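Serine/threonine-protein phosphatase 2A regulatory subunit B'' subunit alpha (Homo sapiens, PDB 4I5J) serves as a calcium-binding regulatory subunit of protein phosphatase 2A and might modulate the substrate selectivity, activity and location of the catalytic subunit. Local coordinates at residues Pro45-Leu50 with Phe110-Phe115; Ala95-Glu100 with Asn104-Tyr109; Met199-Asp204 with Glu213-Glu218. All coordinates share one frame; numbering follows the deposited sequence.

Interaction 1: residues Pro45-Leu50 with Phe110-Phe115; sequences PGLTFL and FSYEHF
Phe-49 and Tyr-112 form a T-shaped (edge-to-face) aromatic pair. It joins the loop between helices 34-43 and 54-72, part of the EF-hand domain, to the N-terminal end of helix 112-125. The edge of Phe-49 points at the face of Tyr-112. The ring centroids of Phe-49 and Tyr-112 lie 5.1 Å apart, and the planes are turned 78° to each other.

Tyr-112 carries most of the contact. Its CG lies anti to the backbone N (chi1 -170°), which turns the ring toward the loop 45-50. Near the base, Tyr-112 CB is 4.4 Å from Leu-47 CD2. One step along, Tyr-112 CD1 still meets that methyl, and Leu-50 CD1 also comes near. Tyr-112 CE1 and Tyr-112 CZ each lie 3.6 Å from Phe-49 CZ; CE1 also has both methyls of Leu-50 close by. On the far side of the ring, Tyr-112 CE2 is 3.9 Å from Phe-49 CZ. The opposite face of Tyr-112 is covered near its rim by Phe-115 CD2, so the ring is held between two phenylalanines.

Both backbones are braced locally. Leu-50 N bonds to Leu-47 O at 2.9 Å in the 3-10 turn. Ser-111 is the N-cap of helix 112-125: its OG accepts from His-114 N at 3.1 Å, with an N-H...O angle of 158°. Outside the segments, Asn-104 OD1 accepts from Glu-113 N at the same helix start. Leu-47 and Leu-50 also rest on Val-40 and Val-41 of helix 34-43. At the tip of the tyrosine, the OH touches only carbon across the contact: Tyr-112 OH lies 3.9 Å from Phe-49 CE1.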
loop_
_atom_site.group_PDB
_atom_site.type_symbol
_atom_site.label_atom_id
_atom_site.label_comp_id
_atom_site.label_asym_id
_atom_site.label_seq_id
_atom_site.Cartn_x
_atom_site.Cartn_y
_atom_site.Cartn_z
ATOM N N PRO A 45 -21.797 -13.281 -11.506
ATOM C CA PRO A 45 -22.158 -12.958 -12.897
ATOM C C PRO A 45 -21.286 -11.852 -13.483
ATOM O O PRO A 45 -21.093 -11.787 -14.697
ATOM C CB PRO A 45 -23.623 -12.498 -12.787
ATOM C CG PRO A 45 -23.790 -12.064 -11.344
ATOM C CD PRO A 45 -22.900 -13.000 -10.564
ATOM N N GLY A 46 -20.741 -11.001 -12.625
ATOM C CA GLY A 46 -19.900 -9.917 -13.098
ATOM C C GLY A 46 -18.519 -10.388 -13.524
ATOM O O GLY A 46 -17.779 -9.644 -14.166
ATOM N N LEU A 47 -18.175 -11.633 -13.190
ATOM C CA LEU A 47 -16.790 -12.087 -13.316
ATOM C C LEU A 47 -16.645 -13.308 -14.184
ATOM O O LEU A 47 -15.530 -13.749 -14.457
ATOM C CB LEU A 47 -16.198 -12.390 -11.933
ATOM C CG LEU A 47 -16.168 -11.194 -10.971
ATOM C CD1 LEU A 47 -15.709 -11.598 -9.571
ATOM C CD2 LEU A 47 -15.248 -10.113 -11.528
ATOM N N THR A 48 -17.762 -13.877 -14.614
ATOM C CA THR A 48 -17.689 -15.142 -15.334
ATOM C C THR A 48 -17.007 -15.050 -16.710
ATOM O O THR A 48 -16.498 -16.050 -17.199
ATOM C CB THR A 48 -19.050 -15.862 -15.409
ATOM O OG1 THR A 48 -20.063 -14.933 -15.810
ATOM C CG2 THR A 48 -19.402 -16.446 -14.036
ATOM N N PHE A 49 -16.949 -13.862 -17.312
ATOM C CA PHE A 49 -16.153 -13.711 -18.530
ATOM C C PHE A 49 -14.687 -14.085 -18.298
ATOM O O PHE A 49 -13.984 -14.454 -19.234
ATOM C CB PHE A 49 -16.217 -12.270 -19.052
ATOM C CG PHE A 49 -15.480 -11.263 -18.186
ATOM C CD1 PHE A 49 -14.231 -10.779 -18.562
ATOM C CD2 PHE A 49 -16.047 -10.791 -17.009
ATOM C CE1 PHE A 49 -13.556 -9.857 -17.769
ATOM C CE2 PHE A 49 -15.378 -9.864 -16.210
ATOM C CZ PHE A 49 -14.130 -9.396 -16.590
ATOM N N LEU A 50 -14.219 -13.984 -17.050
ATOM C CA LEU A 50 -12.817 -14.256 -16.770
ATOM C C LEU A 50 -12.426 -15.698 -17.011
ATOM O O LEU A 50 -11.244 -15.992 -17.194
ATOM C CB LEU A 50 -12.442 -13.845 -15.347
ATOM C CG LEU A 50 -12.305 -12.342 -15.190
ATOM C CD1 LEU A 50 -12.097 -12.008 -13.701
ATOM C CD2 LEU A 50 -11.133 -11.858 -16.034
ATOM N N PHE A 110 -13.013 -6.215 -4.297
ATOM C CA PHE A 110 -13.420 -7.030 -5.445
ATOM C C PHE A 110 -13.577 -6.373 -6.796
ATOM O O PHE A 110 -13.647 -7.081 -7.810
ATOM C CB PHE A 110 -14.719 -7.771 -5.123
ATOM C CG PHE A 110 -14.530 -8.852 -4.122
ATOM C CD1 PHE A 110 -14.829 -8.635 -2.789
ATOM C CD2 PHE A 110 -14.004 -10.072 -4.504
ATOM C CE1 PHE A 110 -14.620 -9.630 -1.855
ATOM C CE2 PHE A 110 -13.807 -11.082 -3.571
ATOM C CZ PHE A 110 -14.102 -10.860 -2.251
ATOM N N SER A 111 -13.668 -5.049 -6.812
ATOM C CA SER A 111 -14.015 -4.316 -8.026
ATOM C C SER A 111 -13.144 -4.704 -9.185
ATOM O O SER A 111 -11.919 -4.703 -9.045
ATOM C CB SER A 111 -13.836 -2.829 -7.798
ATOM O OG SER A 111 -13.928 -2.108 -9.018
ATOM N N TYR A 112 -13.763 -5.030 -10.324
ATOM C CA TYR A 112 -12.994 -5.371 -11.514
ATOM C C TYR A 112 -12.377 -4.135 -12.132
ATOM O O TYR A 112 -11.221 -4.168 -12.573
ATOM C CB TYR A 112 -13.826 -6.116 -12.584
ATOM C CG TYR A 112 -12.912 -6.635 -13.665
ATOM C CD1 TYR A 112 -12.239 -7.834 -13.500
ATOM C CD2 TYR A 112 -12.656 -5.883 -14.810
ATOM C CE1 TYR A 112 -11.367 -8.305 -14.470
ATOM C CE2 TYR A 112 -11.794 -6.329 -15.766
ATOM C CZ TYR A 112 -11.149 -7.541 -15.601
ATOM O OH TYR A 112 -10.291 -7.986 -16.582
ATOM N N GLU A 113 -13.151 -3.053 -12.169
ATOM C CA GLU A 113 -12.685 -1.764 -12.681
ATOM C C GLU A 113 -11.425 -1.298 -11.957
ATOM O O GLU A 113 -10.501 -0.750 -12.570
ATOM C CB GLU A 113 -13.762 -0.688 -12.488
ATOM C CG GLU A 113 -14.884 -0.686 -13.520
ATOM C CD GLU A 113 -16.074 0.190 -13.117
ATOM O OE1 GLU A 113 -16.084 0.725 -11.984
ATOM O OE2 GLU A 113 -17.007 0.340 -13.935
ATOM N N HIS A 114 -11.397 -1.482 -10.643
ATOM C CA HIS A 114 -10.252 -1.033 -9.872
ATOM C C HIS A 114 -9.073 -1.883 -10.268
ATOM O O HIS A 114 -7.970 -1.382 -10.446
ATOM C CB HIS A 114 -10.490 -1.182 -8.365
ATOM C CG HIS A 114 -11.364 -0.117 -7.774
ATOM N ND1 HIS A 114 -11.839 -0.182 -6.480
ATOM C CD2 HIS A 114 -11.845 1.035 -8.295
ATOM C CE1 HIS A 114 -12.579 0.884 -6.231
ATOM N NE2 HIS A 114 -12.599 1.640 -7.316
ATOM N N PHE A 115 -9.301 -3.189 -10.385
ATOM C CA PHE A 115 -8.222 -4.079 -10.777
ATOM C C PHE A 115 -7.644 -3.673 -12.127
ATOM O O PHE A 115 -6.428 -3.666 -12.308
ATOM C CB PHE A 115 -8.683 -5.537 -10.847
ATOM C CG PHE A 115 -7.958 -6.337 -11.893
ATOM C CD1 PHE A 115 -6.650 -6.730 -11.701
ATOM C CD2 PHE A 115 -8.590 -6.690 -13.082
ATOM C CE1 PHE A 115 -5.969 -7.453 -12.671
ATOM C CE2 PHE A 115 -7.916 -7.427 -14.057
ATOM C CZ PHE A 115 -6.611 -7.797 -13.864
#

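Interaction 2: residues Ala95-Glu100 with Asn104-Tyr109; sequences ALLEEE and NQITDY
The connection from helix 90-97 to helix 112-125 folds back on itself here, with Ile-106 packed against Leu-96, Leu-97 and Glu-100. Ile-106 is the centre of an inverse gamma turn. Its CG1 stands beside the backbone N (chi1 -50°), and that branch reaches toward the helix. Ile-106 CD1 lies 3.8 Å from Glu-100 CB and 4.2 Å from Leu-96 CB. Leu-97 lies roughly perpendicular to Ile-106 and places its CD1 4.1 Å from Ile-106 CG1.

Glu-100 runs antiparallel alongside Ile-106. Its chain bends at chi2 (59°), and the carboxylate comes over Gln-105: Glu-100 OE1 is 3.5 Å from Gln-105 CB. The other oxygen, OE2, takes a hydrogen bond from Asp-102 N. Leu-96 O accepts from both Glu-99 N and Glu-100 N, which fixes the backbone leading into Glu-100. Glu-100 O accepts from His-44 NE2 in the loop after helix 34-43.

No hydrogen bond crosses between the two segments. The hold is mainly van der Waals packing around Ile-106. Glu-100 contributes its CB and CG, while the Asp-102 N-H probably offsets part of its charge.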
loop_
_atom_site.group_PDB
_atom_site.type_symbol
_atom_site.label_atom_id
_atom_site.label_comp_id
_atom_site.label_asym_id
_atom_site.label_seq_id
_atom_site.Cartn_x
_atom_site.Cartn_y
_atom_site.Cartn_z
ATOM N N ALA A 95 -20.789 -10.873 2.310
ATOM C CA ALA A 95 -22.246 -10.880 2.405
ATOM C C ALA A 95 -22.880 -9.984 1.329
ATOM O O ALA A 95 -23.937 -10.312 0.776
ATOM C CB ALA A 95 -22.681 -10.455 3.794
ATOM N N LEU A 96 -22.225 -8.864 1.025
ATOM C CA LEU A 96 -22.742 -7.917 0.033
ATOM C C LEU A 96 -22.483 -8.427 -1.386
ATOM O O LEU A 96 -23.267 -8.201 -2.293
ATOM C CB LEU A 96 -22.111 -6.530 0.213
ATOM C CG LEU A 96 -22.423 -5.704 1.467
ATOM C CD1 LEU A 96 -21.549 -4.444 1.511
ATOM C CD2 LEU A 96 -23.902 -5.312 1.545
ATOM N N LEU A 97 -21.368 -9.115 -1.559
ATOM C CA LEU A 97 -20.988 -9.715 -2.833
ATOM C C LEU A 97 -22.030 -10.709 -3.332
ATOM O O LEU A 97 -22.289 -10.799 -4.528
ATOM C CB LEU A 97 -19.643 -10.425 -2.662
ATOM C CG LEU A 97 -18.969 -11.035 -3.882
ATOM C CD1 LEU A 97 -18.642 -9.947 -4.864
ATOM C CD2 LEU A 97 -17.715 -11.761 -3.446
ATOM N N GLU A 98 -22.632 -11.450 -2.409
ATOM C CA GLU A 98 -23.578 -12.504 -2.769
ATOM C C GLU A 98 -24.885 -11.975 -3.348
ATOM O O GLU A 98 -25.678 -12.742 -3.877
ATOM C CB GLU A 98 -23.882 -13.383 -1.555
ATOM C CG GLU A 98 -22.677 -14.137 -1.019
ATOM C CD GLU A 98 -22.927 -14.751 0.350
ATOM O OE1 GLU A 98 -22.003 -15.394 0.899
ATOM O OE2 GLU A 98 -24.049 -14.582 0.878
ATOM N N GLU A 99 -25.112 -10.673 -3.241
ATOM C CA GLU A 99 -26.345 -10.066 -3.738
ATOM C C GLU A 99 -26.101 -9.144 -4.931
ATOM O O GLU A 99 -26.764 -9.251 -5.957
ATOM C CB GLU A 99 -27.040 -9.275 -2.626
ATOM C CG GLU A 99 -27.895 -10.100 -1.681
ATOM C CD GLU A 99 -28.886 -9.237 -0.914
ATOM O OE1 GLU A 99 -30.040 -9.682 -0.724
ATOM O OE2 GLU A 99 -28.514 -8.110 -0.508
ATOM N N GLU A 100 -25.157 -8.226 -4.775
ATOM C CA GLU A 100 -24.836 -7.239 -5.800
ATOM C C GLU A 100 -24.408 -7.905 -7.103
ATOM O O GLU A 100 -23.518 -8.752 -7.107
ATOM C CB GLU A 100 -23.729 -6.320 -5.285
ATOM C CG GLU A 100 -23.270 -5.285 -6.274
ATOM C CD GLU A 100 -24.390 -4.384 -6.726
ATOM O OE1 GLU A 100 -24.729 -3.430 -5.992
ATOM O OE2 GLU A 100 -24.917 -4.634 -7.825
ATOM N N ASN A 104 -18.553 -4.095 -9.952
ATOM C CA ASN A 104 -17.902 -2.792 -9.827
ATOM C C ASN A 104 -18.527 -1.866 -8.792
ATOM O O ASN A 104 -17.997 -0.792 -8.508
ATOM C CB ASN A 104 -17.758 -2.122 -11.193
ATOM C CG ASN A 104 -16.893 -2.939 -12.131
ATOM O OD1 ASN A 104 -15.925 -3.561 -11.698
ATOM N ND2 ASN A 104 -17.240 -2.957 -13.411
ATOM N N GLN A 105 -19.630 -2.313 -8.203
ATOM C CA GLN A 105 -20.207 -1.644 -7.046
ATOM C C GLN A 105 -19.579 -2.136 -5.751
ATOM O O GLN A 105 -19.706 -1.498 -4.710
ATOM C CB GLN A 105 -21.713 -1.876 -7.004
ATOM C CG GLN A 105 -22.505 -0.584 -6.982
ATOM C CD GLN A 105 -22.084 0.361 -8.086
ATOM O OE1 GLN A 105 -21.770 -0.070 -9.194
ATOM N NE2 GLN A 105 -22.063 1.656 -7.787
ATOM N N ILE A 106 -18.926 -3.292 -5.797
ATOM C CA ILE A 106 -18.183 -3.756 -4.629
ATOM C C ILE A 106 -16.785 -3.153 -4.693
ATOM O O ILE A 106 -15.840 -3.763 -5.211
ATOM C CB ILE A 106 -18.080 -5.290 -4.542
ATOM C CG1 ILE A 106 -19.459 -5.940 -4.701
ATOM C CG2 ILE A 106 -17.524 -5.671 -3.205
ATOM C CD1 ILE A 106 -20.391 -5.641 -3.551
ATOM N N THR A 107 -16.664 -1.942 -4.166
ATOM C CA THR A 107 -15.453 -1.157 -4.323
ATOM C C THR A 107 -14.376 -1.538 -3.297
ATOM O O THR A 107 -13.207 -1.179 -3.464
ATOM C CB THR A 107 -15.769 0.351 -4.239
ATOM O OG1 THR A 107 -16.480 0.605 -3.024
ATOM C CG2 THR A 107 -16.641 0.798 -5.437
ATOM N N ASP A 108 -14.753 -2.248 -2.235
ATOM C CA ASP A 108 -13.733 -2.820 -1.365
ATOM C C ASP A 108 -13.350 -4.186 -1.913
ATOM O O ASP A 108 -14.221 -5.004 -2.168
ATOM C CB ASP A 108 -14.229 -2.968 0.069
ATOM C CG ASP A 108 -14.558 -1.634 0.721
ATOM O OD1 ASP A 108 -13.859 -0.634 0.453
ATOM O OD2 ASP A 108 -15.522 -1.598 1.509
ATOM N N TYR A 109 -12.046 -4.399 -2.104
ATOM C CA TYR A 109 -11.457 -5.687 -2.497
ATOM C C TYR A 109 -11.732 -6.112 -3.923
ATOM O O TYR A 109 -10.792 -6.338 -4.670
ATOM C CB TYR A 109 -11.853 -6.842 -1.560
ATOM C CG TYR A 109 -11.763 -6.498 -0.094
ATOM C CD1 TYR A 109 -12.917 -6.367 0.658
ATOM C CD2 TYR A 109 -10.532 -6.289 0.534
ATOM C CE1 TYR A 109 -12.873 -6.045 1.981
ATOM C CE2 TYR A 109 -10.476 -5.938 1.892
ATOM C CZ TYR A 109 -11.670 -5.816 2.596
ATOM O OH TYR A 109 -11.713 -5.504 3.931
#

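Interaction 3: residues Met199-Asp204 with Glu213-Glu218; sequences MDVDGD and EYFYEE. With CA (calcium ion), chain B.
Phe-215 packs its ring against Met-199 and Val-201. Met-199 lies aslant to it, with CG over one face. Tyr-214 CD2 sits over the centre of the opposite face. The chain of Met-199 bends at chi3 (68°), which brings its CE to 3.7 Å from Phe-215 CD2. The sulfur makes an oblique Met-aromatic contact, with Met-199 SD 5.3 Å from the centroid of the Phe-215 ring. Met-199 O also lies 3.5 Å from Phe-215 CE2. Val-201 passes alongside and sets its CG2 3.8 Å from Phe-215 CZ. With an alanine in place of Phe-215, Met-199 and Val-201 would probably lose the ring they pack on, and the methionine side chain would be freer to turn.

Next to this packing is the calcium-binding loop of an EF-hand, between helices 189-199 and 209-226. Asp-200 OD1, Asp-202 OD1 and Asp-204 OD1 each bind the calcium ion at 2.3 Å. Val-206 O, Glu-211 and a water complete the site. Val-201, one residue after the first ligand, also touches the Glu-211 side chain.

Turns set the ligands in place. A type I turn runs from Asp-200 to Gly-203. An Asx turn overlaps its end: Asp-204 N donates to Asp-202 OD1 at 3.1 Å, from 41° above the carboxylate plane. Asp-200 OD2 accepts from Gly-205 N. The calcium-bound water donates to Asp-202 OD2 at 2.6 Å and also to Asp-204 OD2.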
loop_
_atom_site.group_PDB
_atom_site.type_symbol
_atom_site.label_atom_id
_atom_site.label_comp_id
_atom_site.label_asym_id
_atom_site.label_seq_id
_atom_site.Cartn_x
_atom_site.Cartn_y
_atom_site.Cartn_z
ATOM N N MET A 199 10.451 5.687 5.259
ATOM C CA MET A 199 11.172 6.804 5.879
ATOM C C MET A 199 12.026 6.385 7.063
ATOM O O MET A 199 13.028 7.039 7.372
ATOM C CB MET A 199 10.218 7.920 6.300
ATOM C CG MET A 199 9.588 8.638 5.105
ATOM S SD MET A 199 8.795 10.193 5.577
ATOM C CE MET A 199 10.271 11.133 6.037
ATOM N N ASP A 200 11.647 5.297 7.724
ATOM C CA ASP A 200 12.429 4.821 8.859
ATOM C C ASP A 200 13.685 4.113 8.364
ATOM O O ASP A 200 13.794 2.892 8.458
ATOM C CB ASP A 200 11.593 3.886 9.738
ATOM C CG ASP A 200 12.297 3.513 11.030
ATOM O OD1 ASP A 200 13.348 4.100 11.328
ATOM O OD2 ASP A 200 11.800 2.627 11.751
ATOM N N VAL A 201 14.627 4.889 7.836
ATOM C CA VAL A 201 15.815 4.324 7.207
ATOM C C VAL A 201 16.512 3.250 8.044
ATOM O O VAL A 201 16.786 2.160 7.543
ATOM C CB VAL A 201 16.826 5.410 6.862
ATOM C CG1 VAL A 201 18.105 4.784 6.274
ATOM C CG2 VAL A 201 16.216 6.421 5.905
ATOM N N ASP A 202 16.787 3.543 9.314
ATOM C CA ASP A 202 17.532 2.600 10.157
ATOM C C ASP A 202 16.627 1.544 10.788
ATOM O O ASP A 202 17.092 0.652 11.483
ATOM C CB ASP A 202 18.350 3.335 11.237
ATOM C CG ASP A 202 17.480 4.139 12.207
ATOM O OD1 ASP A 202 16.256 3.912 12.266
ATOM O OD2 ASP A 202 18.018 5.024 12.913
ATOM N N GLY A 203 15.325 1.689 10.586
ATOM C CA GLY A 203 14.363 0.705 11.060
ATOM C C GLY A 203 14.170 0.585 12.565
ATOM O O GLY A 203 13.703 -0.453 13.045
ATOM N N ASP A 204 14.489 1.635 13.318
ATOM C CA ASP A 204 14.345 1.578 14.773
ATOM C C ASP A 204 12.947 1.913 15.280
ATOM O O ASP A 204 12.720 1.963 16.479
ATOM C CB ASP A 204 15.391 2.465 15.480
ATOM C CG ASP A 204 15.236 3.953 15.153
ATOM O OD1 ASP A 204 14.361 4.320 14.319
ATOM O OD2 ASP A 204 16.018 4.757 15.721
ATOM N N GLU A 213 16.041 14.821 7.365
ATOM C CA GLU A 213 16.885 15.703 6.556
ATOM C C GLU A 213 17.338 15.018 5.282
ATOM O O GLU A 213 17.408 15.630 4.217
ATOM C CB GLU A 213 18.124 16.191 7.319
ATOM C CG GLU A 213 18.864 17.299 6.545
ATOM C CD GLU A 213 20.235 17.595 7.104
ATOM O OE1 GLU A 213 20.682 16.864 8.019
ATOM O OE2 GLU A 213 20.864 18.556 6.625
ATOM N N TYR A 214 17.633 13.733 5.409
ATOM C CA TYR A 214 18.105 12.942 4.302
ATOM C C TYR A 214 17.118 13.019 3.129
ATOM O O TYR A 214 17.518 13.270 1.990
ATOM C CB TYR A 214 18.263 11.507 4.768
ATOM C CG TYR A 214 18.476 10.510 3.649
ATOM C CD1 TYR A 214 19.718 10.383 3.037
ATOM C CD2 TYR A 214 17.450 9.673 3.236
ATOM C CE1 TYR A 214 19.924 9.471 2.043
ATOM C CE2 TYR A 214 17.646 8.749 2.232
ATOM C CZ TYR A 214 18.882 8.659 1.633
ATOM O OH TYR A 214 19.094 7.738 0.635
ATOM N N PHE A 215 15.830 12.836 3.410
ATOM C CA PHE A 215 14.826 12.957 2.354
ATOM C C PHE A 215 14.670 14.394 1.922
ATOM O O PHE A 215 14.539 14.680 0.725
ATOM C CB PHE A 215 13.475 12.383 2.795
ATOM C CG PHE A 215 13.532 10.931 3.076
ATOM C CD1 PHE A 215 13.598 10.018 2.037
ATOM C CD2 PHE A 215 13.544 10.465 4.377
ATOM C CE1 PHE A 215 13.685 8.666 2.296
ATOM C CE2 PHE A 215 13.624 9.113 4.640
ATOM C CZ PHE A 215 13.704 8.216 3.612
ATOM N N TYR A 216 14.673 15.308 2.884
ATOM C CA TYR A 216 14.420 16.713 2.546
ATOM C C TYR A 216 15.553 17.329 1.719
ATOM O O TYR A 216 15.323 18.205 0.893
ATOM C CB TYR A 216 14.083 17.559 3.775
ATOM C CG TYR A 216 13.700 18.992 3.418
ATOM C CD1 TYR A 216 12.555 19.269 2.680
ATOM C CD2 TYR A 216 14.501 20.057 3.789
ATOM C CE1 TYR A 216 12.215 20.576 2.339
ATOM C CE2 TYR A 216 14.167 21.366 3.457
ATOM C CZ TYR A 216 13.028 21.618 2.732
ATOM O OH TYR A 216 12.704 22.921 2.403
ATOM N N GLU A 217 16.769 16.840 1.926
ATOM C CA GLU A 217 17.940 17.359 1.232
ATOM C C GLU A 217 17.949 16.992 -0.254
ATOM O O GLU A 217 18.541 17.700 -1.061
ATOM C CB GLU A 217 19.216 16.872 1.940
ATOM C CG GLU A 217 20.453 17.780 1.781
ATOM C CD GLU A 217 21.475 17.145 0.856
ATOM O OE1 GLU A 217 21.338 15.920 0.568
ATOM O OE2 GLU A 217 22.397 17.862 0.414
ATOM N N GLU A 218 17.291 15.896 -0.627
ATOM C CA GLU A 218 17.117 15.606 -2.053
ATOM C C GLU A 218 16.098 16.550 -2.659
ATOM O O GLU A 218 16.323 17.064 -3.745
ATOM C CB GLU A 218 16.711 14.154 -2.337
ATOM C CG GLU A 218 16.710 13.820 -3.831
ATOM C CD GLU A 218 15.899 12.578 -4.164
ATOM O OE1 GLU A 218 15.413 11.917 -3.227
ATOM O OE2 GLU A 218 15.743 12.262 -5.364
HETATM CA CA CA B . 14.673 5.611 12.403
HETATM O O HOH W 1 16.311 6.731 13.784
#

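Overall arrangement
From the N terminus, the chain passes helix 34-43 and enters the loop at 45-50. Interaction 1 closes a long loop by joining this point to 110-115, across helices 54-72, 82-86 and 90-97. Interaction 2 lies within that span and closes a short turn between 95-100 and 104-109. The two contacts touch, with centres about 10 Å apart: Ser-111 CB of interaction 1 packs on Ile-106 O of interaction 2. Together they tie two helix connections of the N-terminal half. Interaction 3 follows later in series and closes a single helix-loop-helix. Its centre is about 40 Å from the other two centres, on the opposite side of the chain's centre.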